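Local coordinates for hydrogenase 3 maturation protease (Escherichia coli, PDB 2E85), which cleaves a short C-terminal peptide from the precursor of HycE, the large subunit of hydrogenase 3, during maturation of that enzyme, at residues L24-W37 against K132-W145. The protein carries 1 engineered substitution. Residues are numbered along the deposited sequence; the frame is centred on the assembly and turned at random.
Sequences LLAEKCAAAPKGNW and KDAVETVYQRLEGW. With CA (calcium ion), chain H.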
loop_
_atom_site.group_PDB
_atom_site.type_symbol
_atom_site.label_atom_id
_atom_site.label_comp_id
_atom_site.label_asym_id
_atom_site.label_seq_id
_atom_site.Cartn_x
_atom_site.Cartn_y
_atom_site.Cartn_z
ATOM N N LEU B 24 -7.196 -11.115 18.683
ATOM C CA LEU B 24 -7.935 -12.105 19.485
ATOM C C LEU B 24 -8.306 -13.337 18.644
ATOM O O LEU B 24 -8.139 -14.483 19.089
ATOM C CB LEU B 24 -9.186 -11.502 20.181
ATOM C CG LEU B 24 -9.944 -12.529 21.022
ATOM C CD1 LEU B 24 -9.090 -13.054 22.205
ATOM C CD2 LEU B 24 -11.280 -11.966 21.521
ATOM N N LEU B 25 -8.812 -13.110 17.438
ATOM C CA LEU B 25 -9.096 -14.219 16.538
ATOM C C LEU B 25 -7.867 -15.092 16.279
ATOM O O LEU B 25 -7.972 -16.340 16.289
ATOM C CB LEU B 25 -9.680 -13.729 15.205
ATOM C CG LEU B 25 -10.159 -14.844 14.266
ATOM C CD1 LEU B 25 -11.156 -15.760 15.020
ATOM C CD2 LEU B 25 -10.781 -14.300 13.003
ATOM N N ALA B 26 -6.736 -14.447 16.021
ATOM C CA ALA B 26 -5.469 -15.148 15.801
ATOM C C ALA B 26 -5.096 -15.980 17.037
ATOM O O ALA B 26 -4.661 -17.112 16.908
ATOM C CB ALA B 26 -4.381 -14.148 15.436
ATOM N N GLU B 27 -5.305 -15.431 18.225
ATOM C CA GLU B 27 -5.047 -16.179 19.461
ATOM C C GLU B 27 -5.914 -17.440 19.587
ATOM O O GLU B 27 -5.415 -18.521 19.973
ATOM C CB GLU B 27 -5.253 -15.284 20.677
ATOM C CG GLU B 27 -4.967 -16.050 21.957
ATOM C CD GLU B 27 -4.654 -15.175 23.141
ATOM O OE1 GLU B 27 -4.633 -15.724 24.272
ATOM O OE2 GLU B 27 -4.441 -13.959 22.955
ATOM N N LYS B 28 -7.205 -17.296 19.273
ATOM C CA LYS B 28 -8.141 -18.416 19.331
ATOM C C LYS B 28 -7.737 -19.514 18.363
ATOM O O LYS B 28 -7.748 -20.682 18.716
ATOM C CB LYS B 28 -9.560 -17.951 19.019
ATOM C CG LYS B 28 -10.175 -17.101 20.114
ATOM C CD LYS B 28 -11.596 -16.721 19.689
ATOM C CE LYS B 28 -12.327 -15.954 20.751
ATOM N NZ LYS B 28 -12.796 -16.800 21.855
ATOM N N CYS B 29 -7.383 -19.124 17.143
ATOM C CA CYS B 29 -6.969 -20.085 16.131
ATOM C C CYS B 29 -5.681 -20.803 16.512
ATOM O O CYS B 29 -5.512 -21.974 16.185
ATOM C CB CYS B 29 -6.802 -19.401 14.776
ATOM S SG CYS B 29 -8.348 -18.779 14.084
ATOM N N ALA B 30 -4.772 -20.096 17.172
ATOM C CA ALA B 30 -3.489 -20.697 17.563
ATOM C C ALA B 30 -3.731 -21.771 18.624
ATOM O O ALA B 30 -3.090 -22.835 18.613
ATOM C CB ALA B 30 -2.532 -19.634 18.074
ATOM N N ALA B 31 -4.680 -21.502 19.517
ATOM C CA ALA B 31 -4.997 -22.395 20.620
ATOM C C ALA B 31 -5.830 -23.597 20.177
ATOM O O ALA B 31 -5.705 -24.712 20.734
ATOM C CB ALA B 31 -5.713 -21.623 21.721
ATOM N N ALA B 32 -6.656 -23.379 19.164
ATOM C CA ALA B 32 -7.591 -24.393 18.698
ATOM C C ALA B 32 -7.914 -24.125 17.220
ATOM O O ALA B 32 -8.887 -23.439 16.910
ATOM C CB ALA B 32 -8.859 -24.405 19.556
ATOM N N PRO B 33 -7.075 -24.631 16.310
ATOM C CA PRO B 33 -7.296 -24.390 14.874
ATOM C C PRO B 33 -8.663 -24.788 14.347
ATOM O O PRO B 33 -9.231 -25.803 14.761
ATOM C CB PRO B 33 -6.193 -25.223 14.207
ATOM C CG PRO B 33 -5.081 -25.208 15.234
ATOM C CD PRO B 33 -5.822 -25.379 16.542
ATOM N N LYS B 34 -9.172 -23.966 13.436
ATOM C CA LYS B 34 -10.418 -24.233 12.749
ATOM C C LYS B 34 -10.205 -24.193 11.244
ATOM O O LYS B 34 -9.578 -23.260 10.726
ATOM C CB LYS B 34 -11.484 -23.227 13.178
ATOM C CG LYS B 34 -11.957 -23.410 14.639
ATOM C CD LYS B 34 -12.894 -24.623 14.810
ATOM C CE LYS B 34 -13.416 -24.758 16.248
ATOM N NZ LYS B 34 -14.406 -25.858 16.376
ATOM N N GLY B 35 -10.730 -25.197 10.546
ATOM C CA GLY B 35 -10.650 -25.223 9.086
ATOM C C GLY B 35 -9.240 -25.429 8.586
ATOM O O GLY B 35 -8.388 -25.996 9.299
ATOM N N ASN B 36 -8.988 -24.992 7.350
ATOM C CA ASN B 36 -7.676 -25.207 6.728
ATOM C C ASN B 36 -6.857 -23.922 6.687
ATOM O O ASN B 36 -5.840 -23.854 6.025
ATOM C CB ASN B 36 -7.837 -25.786 5.305
ATOM C CG ASN B 36 -8.495 -27.157 5.305
ATOM O OD1 ASN B 36 -9.447 -27.412 4.542
ATOM N ND2 ASN B 36 -8.016 -28.039 6.159
ATOM N N TRP B 37 -7.284 -22.914 7.438
ATOM C CA TRP B 37 -6.694 -21.572 7.324
ATOM C C TRP B 37 -5.259 -21.526 7.843
ATOM O O TRP B 37 -4.976 -22.011 8.945
ATOM C CB TRP B 37 -7.537 -20.559 8.117
ATOM C CG TRP B 37 -9.004 -20.519 7.662
ATOM C CD1 TRP B 37 -10.050 -21.251 8.185
ATOM C CD2 TRP B 37 -9.559 -19.724 6.607
ATOM N NE1 TRP B 37 -11.210 -20.964 7.507
ATOM C CE2 TRP B 37 -10.946 -20.030 6.539
ATOM C CE3 TRP B 37 -9.022 -18.790 5.698
ATOM C CZ2 TRP B 37 -11.818 -19.415 5.601
ATOM C CZ3 TRP B 37 -9.878 -18.191 4.768
ATOM C CH2 TRP B 37 -11.253 -18.497 4.735
ATOM N N LYS B 132 -15.997 -9.390 21.882
ATOM C CA LYS B 132 -15.516 -10.727 22.248
ATOM C C LYS B 132 -16.419 -11.772 21.655
ATOM O O LYS B 132 -15.935 -12.754 21.080
ATOM C CB LYS B 132 -15.439 -10.901 23.766
ATOM C CG LYS B 132 -14.335 -10.057 24.415
ATOM C CD LYS B 132 -14.371 -10.292 25.923
ATOM C CE LYS B 132 -13.527 -9.314 26.673
ATOM N NZ LYS B 132 -13.389 -9.798 28.077
ATOM N N ASP B 133 -17.731 -11.560 21.812
ATOM C CA ASP B 133 -18.777 -12.405 21.203
ATOM C C ASP B 133 -18.671 -12.469 19.660
ATOM O O ASP B 133 -18.851 -13.540 19.059
ATOM C CB ASP B 133 -20.177 -11.891 21.590
ATOM C CG ASP B 133 -20.485 -12.030 23.079
ATOM O OD1 ASP B 133 -19.783 -12.762 23.808
ATOM O OD2 ASP B 133 -21.462 -11.395 23.517
ATOM N N ALA B 134 -18.399 -11.326 19.009
ATOM C CA ALA B 134 -18.307 -11.277 17.543
ATOM C C ALA B 134 -17.111 -12.108 17.121
ATOM O O ALA B 134 -17.166 -12.816 16.108
ATOM C CB ALA B 134 -18.134 -9.801 17.058
ATOM N N VAL B 135 -16.013 -11.996 17.876
ATOM C CA VAL B 135 -14.792 -12.758 17.535
ATOM C C VAL B 135 -15.042 -14.264 17.640
ATOM O O VAL B 135 -14.700 -15.023 16.742
ATOM C CB VAL B 135 -13.549 -12.284 18.364
ATOM C CG1 VAL B 135 -12.406 -13.254 18.116
ATOM C CG2 VAL B 135 -13.174 -10.851 17.926
ATOM N N GLU B 136 -15.723 -14.663 18.705
ATOM C CA GLU B 136 -16.209 -16.057 18.793
ATOM C C GLU B 136 -17.112 -16.472 17.625
ATOM O O GLU B 136 -16.986 -17.584 17.099
ATOM C CB GLU B 136 -16.896 -16.258 20.146
ATOM C CG GLU B 136 -17.268 -17.706 20.475
ATOM C CD GLU B 136 -16.085 -18.680 20.619
ATOM O OE1 GLU B 136 -14.914 -18.284 20.857
ATOM O OE2 GLU B 136 -16.348 -19.895 20.524
ATOM N N THR B 137 -18.031 -15.590 17.218
ATOM C CA THR B 137 -18.935 -15.906 16.121
ATOM C C THR B 137 -18.158 -16.200 14.827
ATOM O O THR B 137 -18.406 -17.191 14.150
ATOM C CB THR B 137 -19.995 -14.783 15.910
ATOM O OG1 THR B 137 -20.765 -14.648 17.110
ATOM C CG2 THR B 137 -20.935 -15.137 14.767
ATOM N N VAL B 138 -17.193 -15.354 14.510
ATOM C CA VAL B 138 -16.408 -15.500 13.299
ATOM C C VAL B 138 -15.568 -16.789 13.413
ATOM O O VAL B 138 -15.475 -17.564 12.479
ATOM C CB VAL B 138 -15.538 -14.233 13.036
ATOM C CG1 VAL B 138 -14.637 -14.458 11.854
ATOM C CG2 VAL B 138 -16.435 -13.008 12.745
ATOM N N TYR B 139 -15.005 -17.013 14.590
ATOM C CA TYR B 139 -14.140 -18.167 14.828
ATOM C C TYR B 139 -14.889 -19.461 14.571
ATOM O O TYR B 139 -14.356 -20.361 13.951
ATOM C CB TYR B 139 -13.582 -18.116 16.255
ATOM C CG TYR B 139 -12.910 -19.374 16.730
ATOM C CD1 TYR B 139 -11.612 -19.706 16.299
ATOM C CD2 TYR B 139 -13.560 -20.224 17.628
ATOM C CE1 TYR B 139 -10.988 -20.852 16.748
ATOM C CE2 TYR B 139 -12.971 -21.377 18.057
ATOM C CZ TYR B 139 -11.679 -21.684 17.624
ATOM O OH TYR B 139 -11.068 -22.834 18.063
ATOM N N GLN B 140 -16.145 -19.502 15.006
ATOM C CA GLN B 140 -16.979 -20.685 14.866
ATOM C C GLN B 140 -17.461 -20.890 13.441
ATOM O O GLN B 140 -18.014 -21.943 13.119
ATOM C CB GLN B 140 -18.151 -20.614 15.840
ATOM C CG GLN B 140 -17.668 -20.748 17.278
ATOM C CD GLN B 140 -17.156 -22.148 17.678
ATOM O OE1 GLN B 140 -17.299 -23.125 16.938
ATOM N NE2 GLN B 140 -16.586 -22.241 18.878
ATOM N N ARG B 141 -17.260 -19.902 12.582
ATOM C CA ARG B 141 -17.650 -20.107 11.188
ATOM C C ARG B 141 -16.479 -20.484 10.316
ATOM O O ARG B 141 -16.665 -20.798 9.152
ATOM C CB ARG B 141 -18.408 -18.909 10.630
ATOM C CG ARG B 141 -19.697 -18.756 11.427
ATOM C CD ARG B 141 -20.904 -18.397 10.662
ATOM N NE ARG B 141 -21.805 -17.793 11.617
ATOM C CZ ARG B 141 -22.605 -16.783 11.338
ATOM N NH1 ARG B 141 -22.648 -16.326 10.090
ATOM N NH2 ARG B 141 -23.373 -16.260 12.294
ATOM N N LEU B 142 -15.269 -20.445 10.875
ATOM C CA LEU B 142 -14.060 -20.737 10.062
ATOM C C LEU B 142 -14.043 -22.171 9.516
ATOM O O LEU B 142 -13.618 -22.419 8.388
ATOM C CB LEU B 142 -12.776 -20.455 10.849
ATOM C CG LEU B 142 -12.441 -19.014 11.181
ATOM C CD1 LEU B 142 -11.200 -18.923 12.069
ATOM C CD2 LEU B 142 -12.253 -18.127 9.914
ATOM N N GLU B 143 -14.514 -23.117 10.321
ATOM C CA GLU B 143 -14.524 -24.488 9.858
ATOM C C GLU B 143 -15.647 -24.663 8.842
ATOM O O GLU B 143 -16.796 -24.338 9.113
ATOM C CB GLU B 143 -14.711 -25.432 11.026
ATOM C CG GLU B 143 -14.981 -26.853 10.567
ATOM C CD GLU B 143 -15.138 -27.772 11.729
ATOM O OE1 GLU B 143 -14.280 -27.713 12.640
ATOM O OE2 GLU B 143 -16.116 -28.557 11.737
ATOM N N GLY B 144 -15.310 -25.136 7.653
ATOM C CA GLY B 144 -16.329 -25.301 6.624
ATOM C C GLY B 144 -16.879 -24.018 6.014
ATOM O O GLY B 144 -17.896 -24.051 5.317
ATOM N N TRP B 145 -16.218 -22.886 6.277
ATOM C CA TRP B 145 -16.546 -21.603 5.639
ATOM C C TRP B 145 -16.818 -21.727 4.148
ATOM O O TRP B 145 -16.022 -22.270 3.417
ATOM C CB TRP B 145 -15.380 -20.633 5.822
ATOM C CG TRP B 145 -15.657 -19.254 5.348
ATOM C CD1 TRP B 145 -15.758 -18.815 4.043
ATOM C CD2 TRP B 145 -15.838 -18.105 6.170
ATOM N NE1 TRP B 145 -16.010 -17.469 4.022
ATOM C CE2 TRP B 145 -16.047 -17.001 5.310
ATOM C CE3 TRP B 145 -15.828 -17.897 7.551
ATOM C CZ2 TRP B 145 -16.277 -15.719 5.792
ATOM C CZ3 TRP B 145 -16.038 -16.627 8.028
ATOM C CH2 TRP B 145 -16.248 -15.544 7.147
HETATM CA CA CA H . -15.072 -29.546 13.972
HETATM O O HOH W 1 -16.650 -24.543 14.570
HETATM O O HOH W 2 -15.814 -25.520 18.630
HETATM O O HOH W 3 -16.388 -27.819 14.843
HETATM O O HOH W 4 -13.246 -28.362 15.610
HETATM O O HOH W 5 -11.934 -27.303 11.867
HETATM O O HOH W 6 -13.733 -31.025 13.949
HETATM O O HOH W 7 -15.690 -30.189 16.179
HETATM O O HOH W 8 -16.974 -31.009 13.581
#
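Helices 24-31 and 132-141 pack side by side as one helical layer of the alpha/beta/alpha sandwich of the hydrogenase maturation proteases, crossing at -46° with their axes 9.8 Å apart, and the turns that follow them extend the contact. L25 and V135 are the nearest backbone pair between the helices, their CA atoms 6.0 Å apart, and branched aliphatics interlock at this spacing: V135 CG1 lies 3.8 Å from L24 CD2, and L25 slots CD1 against CB of Y139. L25 and L142 also rest on L8 of strand 6-11, joining the helix pair to the sheet. A trans chi1 (168°) carries the Y139 ring across to the first helix. K28 CB covers one ring face, C29 SG lies at the ring edge, and the hydroxyl donates to A32 O, with OH and O 2.5 Å apart, capturing the carbonyl just where the helix ends. Further along, W37 NE1 gives a nearly straight bond (166°) to L142 O, L142 CD2 sits over the indole face, and the W37 edge meets the nearly perpendicular face of W145. Charge gathers on the outer side: K28 NZ pairs with E136 OE1 at 2.8 Å. K34 CG reaches 3.5 Å from Y139 CE1, the side chains crossing at about a right angle, and one firmly and one weakly held water link K34 NZ to the calcium ion that E143 grips with both oxygens. The chemistry thus grades from an apolar, sheet-facing interior to a hydrated ionic rim, with tyrosine and tryptophan serving both as packing surface and as donors to backbone carbonyls.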